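Side-chain contacts in BtGH115A (Bacteroides thetaiotaomicron, PDB 5BY3), which probably acts as a family GH115 4-O-methyl-alpha-glucuronidase, releasing 4-O-methylglucuronic acid from decorated arabinogalactans: residues R524-R529 with A635-D640; E499-T504 with K572-Q577; L578-K583 with N626-K631; H494-E499 with L519-R524. All blocks are in the same frame, centred on the assembly; numbering follows the deposited sequence.

Interaction 1: residues R524-R529 with A635-D640; sequences REINER and APMTAD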
# COMPACT_ATOMS: atom_id res chain seq x y z
N ARG A 524 -0.90 -17.30 -29.38
CA ARG A 524 -1.00 -15.92 -29.83
C ARG A 524 -0.92 -14.92 -28.65
O ARG A 524 -0.02 -14.09 -28.61
CB ARG A 524 -2.23 -15.73 -30.73
CG ARG A 524 -2.44 -14.32 -31.26
CD ARG A 524 -3.86 -14.16 -31.76
NE ARG A 524 -4.48 -12.90 -31.31
CZ ARG A 524 -5.11 -12.70 -30.15
NH1 ARG A 524 -5.23 -13.68 -29.25
NH2 ARG A 524 -5.64 -11.51 -29.87
N GLU A 525 -1.80 -15.07 -27.66
CA GLU A 525 -1.79 -14.24 -26.42
C GLU A 525 -0.44 -14.28 -25.67
O GLU A 525 0.00 -13.28 -25.11
CB GLU A 525 -2.93 -14.67 -25.46
CG GLU A 525 -4.33 -14.29 -25.94
CD GLU A 525 -5.49 -15.05 -25.24
OE1 GLU A 525 -5.32 -16.19 -24.77
OE2 GLU A 525 -6.63 -14.51 -25.22
N ILE A 526 0.22 -15.44 -25.67
CA ILE A 526 1.51 -15.60 -25.01
C ILE A 526 2.58 -14.79 -25.74
O ILE A 526 3.28 -13.98 -25.11
CB ILE A 526 1.90 -17.09 -24.89
CG1 ILE A 526 1.02 -17.79 -23.88
CG2 ILE A 526 3.36 -17.24 -24.48
CD1 ILE A 526 1.02 -19.30 -24.00
N ASN A 527 2.65 -14.98 -27.06
CA ASN A 527 3.56 -14.20 -27.93
C ASN A 527 3.35 -12.71 -27.83
O ASN A 527 4.32 -11.96 -27.67
CB ASN A 527 3.43 -14.65 -29.39
CG ASN A 527 4.02 -16.02 -29.61
OD1 ASN A 527 4.89 -16.43 -28.87
ND2 ASN A 527 3.54 -16.72 -30.61
N GLU A 528 2.08 -12.30 -27.89
CA GLU A 528 1.69 -10.91 -27.73
C GLU A 528 2.22 -10.36 -26.38
O GLU A 528 2.86 -9.31 -26.36
CB GLU A 528 0.17 -10.79 -27.91
CG GLU A 528 -0.40 -9.38 -27.94
CD GLU A 528 -1.85 -9.33 -28.43
OE1 GLU A 528 -2.38 -10.38 -28.86
OE2 GLU A 528 -2.45 -8.23 -28.39
N ARG A 529 2.05 -11.12 -25.29
CA ARG A 529 2.51 -10.71 -23.96
C ARG A 529 4.05 -10.71 -23.93
O ARG A 529 4.67 -9.74 -23.46
CB ARG A 529 1.89 -11.61 -22.85
CG ARG A 529 2.17 -11.19 -21.39
CD ARG A 529 1.57 -12.13 -20.33
NE ARG A 529 2.03 -11.86 -18.94
CZ ARG A 529 1.49 -10.96 -18.10
NH1 ARG A 529 0.41 -10.23 -18.45
NH2 ARG A 529 2.02 -10.80 -16.89
N ALA A 635 -1.96 -32.42 -22.31
CA ALA A 635 -2.99 -31.68 -23.03
C ALA A 635 -2.43 -30.78 -24.16
O ALA A 635 -1.23 -30.50 -24.17
CB ALA A 635 -3.80 -30.86 -22.05
N PRO A 636 -3.28 -30.35 -25.12
CA PRO A 636 -2.86 -29.28 -26.04
C PRO A 636 -2.94 -27.88 -25.42
O PRO A 636 -3.30 -27.75 -24.26
CB PRO A 636 -3.85 -29.40 -27.21
CG PRO A 636 -5.06 -30.05 -26.63
CD PRO A 636 -4.60 -30.91 -25.49
N MSE A 637 -2.61 -26.83 -26.20
CA MSE A 637 -2.62 -25.41 -25.82
C MSE A 637 -4.02 -24.95 -25.92
O MSE A 637 -4.79 -25.44 -26.75
CB MSE A 637 -1.83 -24.49 -26.76
CG MSE A 637 -0.39 -24.97 -26.94
SE MSE A 637 0.94 -23.53 -26.79
CE MSE A 637 0.78 -23.27 -24.84
N THR A 638 -4.38 -23.98 -25.08
CA THR A 638 -5.63 -23.25 -25.25
C THR A 638 -5.64 -22.72 -26.67
O THR A 638 -4.65 -22.20 -27.15
CB THR A 638 -5.75 -22.10 -24.21
OG1 THR A 638 -5.79 -22.69 -22.90
CG2 THR A 638 -7.01 -21.26 -24.44
N ALA A 639 -6.76 -22.93 -27.34
CA ALA A 639 -7.02 -22.43 -28.68
C ALA A 639 -7.47 -20.99 -28.57
O ALA A 639 -8.14 -20.61 -27.60
CB ALA A 639 -8.09 -23.27 -29.35
N ASP A 640 -7.07 -20.21 -29.56
CA ASP A 640 -7.50 -18.82 -29.71
C ASP A 640 -8.98 -18.87 -30.03
O ASP A 640 -9.44 -19.71 -30.80
CB ASP A 640 -6.70 -18.20 -30.86
CG ASP A 640 -6.32 -16.76 -30.62
OD1 ASP A 640 -5.85 -16.41 -29.51
OD2 ASP A 640 -6.48 -15.97 -31.56

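Interaction 2: residues E499-T504 with K572-Q577; sequences EFMGNT and KLLYAQ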
# COMPACT_ATOMS: atom_id res chain seq x y z
N GLU A 499 4.75 -13.16 -9.64
CA GLU A 499 4.62 -14.25 -8.70
C GLU A 499 3.48 -15.20 -9.00
O GLU A 499 3.58 -16.34 -8.61
CB GLU A 499 4.47 -13.71 -7.27
CG GLU A 499 5.66 -12.91 -6.77
CD GLU A 499 5.50 -11.42 -7.01
OE1 GLU A 499 4.77 -11.09 -7.95
OE2 GLU A 499 6.12 -10.57 -6.27
N PHE A 500 2.43 -14.76 -9.72
CA PHE A 500 1.32 -15.64 -10.18
C PHE A 500 1.52 -16.38 -11.54
O PHE A 500 0.62 -17.11 -12.00
CB PHE A 500 -0.05 -14.92 -10.22
CG PHE A 500 -0.38 -14.05 -9.03
CD1 PHE A 500 0.26 -14.21 -7.78
CD2 PHE A 500 -1.39 -13.06 -9.15
CE1 PHE A 500 -0.05 -13.35 -6.70
CE2 PHE A 500 -1.73 -12.24 -8.07
CZ PHE A 500 -1.06 -12.38 -6.83
N MSE A 501 2.68 -16.21 -12.17
CA MSE A 501 2.88 -16.69 -13.56
C MSE A 501 3.07 -18.17 -13.67
O MSE A 501 3.05 -18.71 -14.78
CB MSE A 501 4.07 -16.03 -14.27
CG MSE A 501 3.76 -14.57 -14.58
SE MSE A 501 2.28 -14.42 -15.86
CE MSE A 501 3.02 -15.51 -17.31
N GLY A 502 3.27 -18.85 -12.53
CA GLY A 502 3.31 -20.31 -12.49
C GLY A 502 1.94 -20.97 -12.46
O GLY A 502 1.84 -22.20 -12.64
N ASN A 503 0.88 -20.17 -12.23
CA ASN A 503 -0.48 -20.72 -12.03
C ASN A 503 -0.47 -21.78 -10.91
O ASN A 503 -1.02 -22.87 -11.05
CB ASN A 503 -1.05 -21.29 -13.36
CG ASN A 503 -2.58 -21.48 -13.34
OD1 ASN A 503 -3.30 -20.90 -12.51
ND2 ASN A 503 -3.09 -22.31 -14.27
N THR A 504 0.22 -21.49 -9.81
CA THR A 504 0.29 -22.41 -8.67
C THR A 504 -0.52 -21.79 -7.52
O THR A 504 -0.96 -20.65 -7.61
CB THR A 504 1.76 -22.60 -8.17
OG1 THR A 504 2.35 -21.33 -7.93
CG2 THR A 504 2.63 -23.34 -9.18
N LYS A 572 10.67 -16.64 -18.31
CA LYS A 572 11.02 -17.92 -17.71
C LYS A 572 9.84 -18.87 -17.75
O LYS A 572 9.97 -20.06 -18.14
CB LYS A 572 11.50 -17.76 -16.26
CG LYS A 572 11.98 -19.07 -15.58
CD LYS A 572 12.19 -18.88 -14.08
CE LYS A 572 10.89 -18.99 -13.27
NZ LYS A 572 11.13 -18.86 -11.82
N LEU A 573 8.69 -18.34 -17.36
CA LEU A 573 7.49 -19.14 -17.22
C LEU A 573 6.75 -19.28 -18.55
O LEU A 573 6.20 -20.34 -18.82
CB LEU A 573 6.59 -18.61 -16.04
CG LEU A 573 7.29 -18.96 -14.71
CD1 LEU A 573 7.27 -17.87 -13.66
CD2 LEU A 573 6.81 -20.28 -14.14
N LEU A 574 6.74 -18.24 -19.40
CA LEU A 574 6.07 -18.40 -20.68
C LEU A 574 6.83 -19.26 -21.71
O LEU A 574 6.19 -20.07 -22.39
CB LEU A 574 5.59 -17.09 -21.26
CG LEU A 574 4.46 -16.52 -20.43
CD1 LEU A 574 4.06 -15.17 -21.01
CD2 LEU A 574 3.28 -17.47 -20.40
N TYR A 575 8.17 -19.11 -21.80
CA TYR A 575 8.98 -20.00 -22.66
C TYR A 575 8.85 -21.43 -22.17
O TYR A 575 8.74 -22.35 -22.96
CB TYR A 575 10.46 -19.64 -22.66
CG TYR A 575 10.88 -18.31 -23.29
CD1 TYR A 575 10.22 -17.79 -24.41
CD2 TYR A 575 12.01 -17.62 -22.79
CE1 TYR A 575 10.61 -16.58 -24.97
CE2 TYR A 575 12.43 -16.42 -23.36
CZ TYR A 575 11.73 -15.90 -24.45
OH TYR A 575 12.16 -14.70 -25.00
N ALA A 576 8.84 -21.61 -20.84
CA ALA A 576 8.61 -22.90 -20.23
C ALA A 576 7.29 -23.54 -20.69
O ALA A 576 7.24 -24.77 -20.96
CB ALA A 576 8.63 -22.77 -18.71
N GLN A 577 6.24 -22.70 -20.80
CA GLN A 577 4.93 -23.20 -21.24
C GLN A 577 4.97 -23.60 -22.73
O GLN A 577 4.43 -24.65 -23.11
CB GLN A 577 3.81 -22.20 -20.95
CG GLN A 577 2.48 -22.55 -21.62
CD GLN A 577 1.29 -21.87 -20.98
OE1 GLN A 577 1.39 -21.32 -19.88
NE2 GLN A 577 0.17 -21.92 -21.65

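Interaction 3: residues L578-K583 with N626-K631; sequences LARHDK and NRVERK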
# COMPACT_ATOMS: atom_id res chain seq x y z
N LEU A 578 5.60 -22.75 -23.55
CA LEU A 578 5.81 -23.06 -24.97
C LEU A 578 6.69 -24.29 -25.14
O LEU A 578 6.40 -25.10 -26.01
CB LEU A 578 6.40 -21.88 -25.73
CG LEU A 578 5.58 -20.59 -25.81
CD1 LEU A 578 6.48 -19.50 -26.33
CD2 LEU A 578 4.32 -20.74 -26.65
N ALA A 579 7.69 -24.46 -24.27
CA ALA A 579 8.60 -25.61 -24.28
C ALA A 579 7.95 -26.96 -23.96
O ALA A 579 8.25 -27.94 -24.64
CB ALA A 579 9.79 -25.36 -23.36
N ARG A 580 7.11 -27.01 -22.92
CA ARG A 580 6.26 -28.17 -22.60
C ARG A 580 5.49 -28.67 -23.81
O ARG A 580 5.27 -29.87 -23.94
CB ARG A 580 5.23 -27.84 -21.49
CG ARG A 580 5.80 -27.83 -20.07
CD ARG A 580 4.70 -27.85 -19.00
NE ARG A 580 3.90 -26.61 -18.96
CZ ARG A 580 4.23 -25.51 -18.29
NH1 ARG A 580 5.37 -25.44 -17.59
NH2 ARG A 580 3.42 -24.46 -18.34
N HIS A 581 5.01 -27.74 -24.64
CA HIS A 581 4.25 -28.10 -25.84
C HIS A 581 5.11 -28.17 -27.13
O HIS A 581 4.57 -28.14 -28.22
CB HIS A 581 3.05 -27.15 -26.05
CG HIS A 581 2.00 -27.26 -24.99
ND1 HIS A 581 2.05 -26.55 -23.81
CD2 HIS A 581 0.87 -28.01 -24.94
CE1 HIS A 581 1.00 -26.86 -23.07
NE2 HIS A 581 0.26 -27.73 -23.74
N ASP A 582 6.44 -28.26 -26.98
CA ASP A 582 7.35 -28.57 -28.10
C ASP A 582 7.32 -27.44 -29.13
O ASP A 582 7.35 -27.66 -30.35
CB ASP A 582 6.96 -29.94 -28.72
CG ASP A 582 8.15 -30.74 -29.24
OD1 ASP A 582 9.00 -31.17 -28.41
OD2 ASP A 582 8.20 -30.99 -30.47
N LYS A 583 7.24 -26.21 -28.63
CA LYS A 583 7.13 -25.00 -29.46
C LYS A 583 8.25 -23.99 -29.19
O LYS A 583 8.24 -22.87 -29.75
CB LYS A 583 5.76 -24.33 -29.26
CG LYS A 583 4.62 -25.27 -29.48
CD LYS A 583 3.40 -24.59 -30.04
CE LYS A 583 2.82 -25.52 -31.10
NZ LYS A 583 1.34 -25.51 -31.05
N ASN A 626 11.72 -21.07 -8.72
CA ASN A 626 12.80 -21.99 -9.10
C ASN A 626 13.03 -22.01 -10.62
O ASN A 626 12.20 -21.50 -11.37
CB ASN A 626 12.44 -23.41 -8.66
CG ASN A 626 12.45 -23.59 -7.16
OD1 ASN A 626 11.69 -24.40 -6.63
ND2 ASN A 626 13.31 -22.84 -6.46
N ARG A 627 14.12 -22.64 -11.09
CA ARG A 627 14.15 -23.01 -12.53
C ARG A 627 12.99 -23.95 -12.70
O ARG A 627 12.64 -24.69 -11.77
CB ARG A 627 15.40 -23.72 -12.96
CG ARG A 627 16.61 -22.86 -13.15
CD ARG A 627 17.86 -23.74 -13.27
NE ARG A 627 19.04 -22.88 -13.34
CZ ARG A 627 19.82 -22.55 -12.31
NH1 ARG A 627 19.60 -23.02 -11.06
NH2 ARG A 627 20.84 -21.72 -12.52
N VAL A 628 12.41 -23.94 -13.89
CA VAL A 628 11.24 -24.75 -14.15
C VAL A 628 11.60 -26.23 -14.43
O VAL A 628 12.47 -26.53 -15.28
CB VAL A 628 10.41 -24.14 -15.30
CG1 VAL A 628 9.22 -25.02 -15.62
CG2 VAL A 628 9.91 -22.77 -14.90
N GLU A 629 10.91 -27.13 -13.74
CA GLU A 629 10.94 -28.57 -14.03
C GLU A 629 10.54 -28.87 -15.49
O GLU A 629 9.43 -28.58 -15.94
CB GLU A 629 10.02 -29.32 -13.04
CG GLU A 629 10.24 -30.82 -12.91
CD GLU A 629 9.14 -31.53 -12.12
OE1 GLU A 629 8.02 -30.96 -11.96
OE2 GLU A 629 9.38 -32.68 -11.67
N ARG A 630 11.47 -29.46 -16.23
CA ARG A 630 11.25 -29.90 -17.61
C ARG A 630 10.40 -31.18 -17.70
O ARG A 630 10.70 -32.20 -17.05
CB ARG A 630 12.59 -30.10 -18.30
CG ARG A 630 13.51 -28.88 -18.25
CD ARG A 630 14.59 -29.00 -19.31
NE ARG A 630 15.58 -27.94 -19.21
CZ ARG A 630 16.57 -27.76 -20.08
NH1 ARG A 630 16.73 -28.58 -21.14
NH2 ARG A 630 17.42 -26.75 -19.89
N LYS A 631 9.34 -31.12 -18.49
CA LYS A 631 8.38 -32.21 -18.65
C LYS A 631 7.55 -31.86 -19.86
O LYS A 631 7.43 -30.70 -20.20
CB LYS A 631 7.55 -32.44 -17.35
CG LYS A 631 6.03 -32.32 -17.37
CD LYS A 631 5.57 -31.09 -16.59
CE LYS A 631 4.10 -31.17 -16.20
NZ LYS A 631 3.87 -30.47 -14.91
O HOH W 1 6.96 -27.31 -16.49

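Interaction 4: residues H494-E499 with L519-R524; sequences HIRKPE and LPWSER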
# COMPACT_ATOMS: atom_id res chain seq x y z
N HIS A 494 -1.25 -6.41 -13.38
CA HIS A 494 -2.65 -6.49 -12.97
C HIS A 494 -3.28 -7.73 -13.60
O HIS A 494 -4.06 -8.45 -12.98
CB HIS A 494 -3.36 -5.20 -13.42
CG HIS A 494 -4.79 -5.07 -13.00
ND1 HIS A 494 -5.16 -4.59 -11.75
CD2 HIS A 494 -5.95 -5.25 -13.69
CE1 HIS A 494 -6.49 -4.53 -11.68
NE2 HIS A 494 -6.99 -4.91 -12.84
N ILE A 495 -2.91 -7.98 -14.84
CA ILE A 495 -3.40 -9.13 -15.58
C ILE A 495 -2.90 -10.42 -14.92
O ILE A 495 -3.64 -11.38 -14.76
CB ILE A 495 -2.99 -8.99 -17.06
CG1 ILE A 495 -3.87 -7.87 -17.68
CG2 ILE A 495 -3.15 -10.30 -17.83
CD1 ILE A 495 -3.56 -7.43 -19.09
N ARG A 496 -1.65 -10.41 -14.51
CA ARG A 496 -1.08 -11.51 -13.79
C ARG A 496 0.26 -11.02 -13.29
O ARG A 496 1.13 -10.65 -14.07
CB ARG A 496 -0.91 -12.71 -14.69
CG ARG A 496 -0.74 -13.98 -13.90
CD ARG A 496 -2.06 -14.70 -13.76
NE ARG A 496 -1.89 -15.90 -12.92
CZ ARG A 496 -2.88 -16.71 -12.56
NH1 ARG A 496 -4.13 -16.47 -12.95
NH2 ARG A 496 -2.60 -17.76 -11.77
N LYS A 497 0.38 -10.96 -11.97
CA LYS A 497 1.61 -10.61 -11.28
C LYS A 497 2.74 -11.58 -11.63
O LYS A 497 2.48 -12.75 -11.94
CB LYS A 497 1.35 -10.64 -9.79
CG LYS A 497 0.49 -9.50 -9.28
CD LYS A 497 0.43 -9.39 -7.76
CE LYS A 497 0.29 -7.93 -7.27
NZ LYS A 497 -1.02 -7.25 -7.49
N PRO A 498 3.99 -11.11 -11.59
CA PRO A 498 5.13 -12.03 -11.75
C PRO A 498 5.04 -13.31 -10.93
O PRO A 498 5.18 -14.39 -11.49
CB PRO A 498 6.30 -11.19 -11.29
CG PRO A 498 5.92 -9.83 -11.79
CD PRO A 498 4.45 -9.71 -11.53
N GLU A 499 4.75 -13.16 -9.64
CA GLU A 499 4.62 -14.25 -8.70
C GLU A 499 3.48 -15.20 -9.00
O GLU A 499 3.58 -16.34 -8.61
CB GLU A 499 4.47 -13.71 -7.27
CG GLU A 499 5.66 -12.91 -6.77
CD GLU A 499 5.50 -11.42 -7.01
OE1 GLU A 499 4.77 -11.09 -7.95
OE2 GLU A 499 6.12 -10.57 -6.27
N LEU A 519 -0.96 -21.44 -17.97
CA LEU A 519 -1.98 -20.44 -17.80
C LEU A 519 -2.95 -20.70 -18.94
O LEU A 519 -2.50 -21.18 -19.98
CB LEU A 519 -1.35 -19.05 -17.89
CG LEU A 519 -0.45 -18.76 -16.69
CD1 LEU A 519 0.69 -17.89 -17.10
CD2 LEU A 519 -1.22 -18.12 -15.54
N PRO A 520 -4.27 -20.43 -18.74
CA PRO A 520 -5.21 -20.76 -19.84
C PRO A 520 -5.20 -19.70 -20.97
O PRO A 520 -6.23 -19.02 -21.23
CB PRO A 520 -6.58 -20.84 -19.13
CG PRO A 520 -6.44 -20.03 -17.86
CD PRO A 520 -4.96 -19.92 -17.53
N TRP A 521 -4.04 -19.55 -21.62
CA TRP A 521 -3.87 -18.55 -22.68
C TRP A 521 -3.40 -19.22 -23.99
O TRP A 521 -2.71 -20.24 -23.95
CB TRP A 521 -2.90 -17.44 -22.26
CG TRP A 521 -3.20 -16.67 -20.98
CD1 TRP A 521 -4.41 -16.57 -20.29
CD2 TRP A 521 -2.26 -15.86 -20.24
NE1 TRP A 521 -4.25 -15.76 -19.17
CE2 TRP A 521 -2.95 -15.33 -19.11
CE3 TRP A 521 -0.90 -15.56 -20.42
CZ2 TRP A 521 -2.32 -14.50 -18.20
CZ3 TRP A 521 -0.30 -14.77 -19.52
CH2 TRP A 521 -1.00 -14.22 -18.42
N SER A 522 -3.77 -18.66 -25.13
CA SER A 522 -3.35 -19.19 -26.43
C SER A 522 -1.90 -18.84 -26.74
O SER A 522 -1.37 -17.90 -26.18
CB SER A 522 -4.19 -18.57 -27.52
OG SER A 522 -3.86 -17.18 -27.61
N GLU A 523 -1.29 -19.58 -27.66
CA GLU A 523 0.01 -19.22 -28.23
C GLU A 523 0.12 -17.77 -28.67
O GLU A 523 1.10 -17.08 -28.32
CB GLU A 523 0.38 -20.15 -29.39
CG GLU A 523 1.88 -20.41 -29.39
CD GLU A 523 2.42 -21.09 -30.64
OE1 GLU A 523 1.68 -21.90 -31.23
OE2 GLU A 523 3.59 -20.84 -30.99
N ARG A 524 -0.90 -17.30 -29.38
CA ARG A 524 -1.00 -15.92 -29.83
C ARG A 524 -0.92 -14.92 -28.65
O ARG A 524 -0.02 -14.09 -28.61
CB ARG A 524 -2.23 -15.73 -30.73
CG ARG A 524 -2.44 -14.32 -31.26
CD ARG A 524 -3.86 -14.16 -31.76
NE ARG A 524 -4.48 -12.90 -31.31
CZ ARG A 524 -5.11 -12.70 -30.15
NH1 ARG A 524 -5.23 -13.68 -29.25
NH2 ARG A 524 -5.64 -11.51 -29.87

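Interaction 1: residues R524-R529 with A635-D640
Arg524 and Asp640 mark the closest backbone approach, with CA atoms 7.1 Å apart, where the first turns of helix 523-543 pass the irregular loop 635-640. Their side chains cross at about a right angle and form a salt bridge, Arg524 NH1 lying 2.8 Å from Asp640 OD1. As a hydrogen bond it is weak, since the N-H...O angle is 127°. The guanidinium and carboxylate planes stand 53° apart, and OD1 approaches obliquely. With the arginine's CG anti to its own amide nitrogen (chi1 180°) and chi2 also extended, CD comes 3.2 Å from Asp640 OD2; the bend at chi3 then turns NH1 toward OD1. Glu528 OE1 sits above a guanidinium face, 3.6 Å from Arg524 NH2, a long pairing of charges alone. Glu525 OE1 takes Ser522 N, the side-chain return of an N-terminal capping box, to which Asp640 OD1 adds by bonding Ser522 OG. The apolar part is small: Ile526 CD1 meets the selenomethionine methyl, Met637 CE, at 4.1 Å. Both Ile526 and Met637 rest on Gln577 of helix 552-580, so the loop, bound for strand 646-647, first meets the end of that helix and reaches helix 523-543 only at Asp640.

Interaction 2: residues E499-T504 with K572-Q577
Met501, a selenomethionine in the deposited chain, buries 75 Å² against residues 572-577, and Leu573 and Leu574 bury 59 and 26 Å² against residues 499-504. The backbones come nearest at Met501 and Leu573, whose CA atoms are 6.4 Å apart. Phe500 to Asn503 form a type I beta turn, which presents Met501 and Gly502 at its two central positions to the helix.

Met501 makes contact at both ends of its side chain. Near the backbone, its CB lies 3.7 Å from Leu573 CD1. Farther out the chain bends at chi2 and again at chi3 (-64° and -56°), and this double bend swings the terminal methyl round to the next helix residue: Met501 CE is 3.6 Å from Leu574 CG, with both leucine methyls also close by. The methyl thus meets the branch point of Leu574 rather than a single tip.

Leu573 spreads its fork over the turn. While CD1 takes the Met501 CB, the other branch, CD2, packs on the turn's backbone, 3.9 Å from Gly502 CA. The leucine also lies against the turn's carbonyl, its CB 3.8 Å from Met501 O.

Met501 also touches Arg529 of helix 523-543 and Leu519, and Gly502 pairs by backbone hydrogen bonds with Lys517. Between the two segments themselves the side-chain contacts are apolar, no hydrogen bond is formed and every touching residue is buried, which implies that shape and exclusion of water, rather than polar pairing, hold the turn against the helix.

Interaction 3: residues L578-K583 with N626-K631
Arg580, at the end of helix 552-580, receives the loop 626-631 through Val628, a water on Glu629, and Lys631. At the start of the loop Asn626 O accepts a hydrogen bond from Lys572 NZ, farther back along the same helix, while Arg627 and, later, Arg630 form salt bridges with Asp594 and Asp590 of helix 587-603. Val628 touches the arginine lightly: its CG1 lies 4.3 Å from Arg580 NH1, at the edge of the guanidinium and near its plane, and the valine also packs on Leu573 and Ala576 of the helix. Glu629 takes part through its backbone, a water accepting from Arg580 NH1 at 2.7 Å and donating to Glu629 O at 2.8 Å. Lys631 closes the contact, with its carbonyl O 3.3 Å from Arg580 CG and its own CD 4.1 Å from Arg580 CD, so aliphatic parts meet while the ends diverge. Arg580 NE and Lys631 NZ stay 5.6 Å apart; the salt bridge from Arg580 NH2 to Asp518 probably offsets this like-charge proximity. A bend at chi3 (-68°) turns the guanidinium away from the line of the arginine's aliphatic chain. The loop thus packs against the last helical turn, at a helix C-terminus closed by a Schellman motif: Lys583 N bonds Leu578 O, Asp582 N bonds Ala579 O, and Asp582 has positive phi.

Interaction 4: residues H494-E499 with L519-R524
Leu519 and Arg496 make the tight part of this contact, and Ile495 with Trp521 the looser one. On the tight side, the closest approaches come from one leucine methyl. Leu519 CD2 lies over a face of the guanidinium, displaced toward its rim, 3.5 Å from Arg496 NE and 3.7 Å from Arg496 CZ. The same leucine is used on its other flank, for Leu519 CB stands 4.1 Å above the centre of the Trp521 ring. The arginine's chain is bent at chi2 (96°), which turns the planar group away from the line of CA and CB and across the leucine. In that position NE donates to Phe500 O, so its N-H is used along the loop while the methyl packs on the flat face.

Trp521 meets the helix end with its ring edge: CH2 is 4.0 Å from Arg496 CB, close to the ring plane. Toward the partly exposed side the packing thins to a single apolar touch, Ile495 CG2 to Trp521 CZ2 at 4.3 Å. A bound sulfate, probably from the crystallisation liquor, lies near the tryptophan. An alanine in place of Arg496 would probably leave Phe500 O without its side-chain donor and Leu519 CD2 without the flat surface it rests on.

The arrangement belongs to a long, irregular connection between helices 476-495 and 523-543: Arg496 is the first residue to leave helix 476-495, Pro520 centres an inverse gamma turn, and Ser522 is the N-cap of helix 523-543.

Overall arrangement
Interactions 2 and 3 are buried, interaction 4 is partly buried, and interaction 1 is a surface contact resting on a salt bridge whose hydrogen bond is weak and on one methyl pair. Interaction 2 packs apolar side chains, whereas interaction 3 uses an arginine, a carbonyl and a bridging water; in interactions 3 and 4 alike an arginine lies beside aliphatic groups and has polar partners outside the contact. Interactions 2 and 3 share helix 552-580, while interaction 1 uses the first turn of helix 523-543 and interaction 4 the segment leading into it. Gln577 connects the two pairs, its OE1 lying 3.0 Å from Leu519 N in a probable hydrogen bond, while its NE2 packs on Ile526 and Met637.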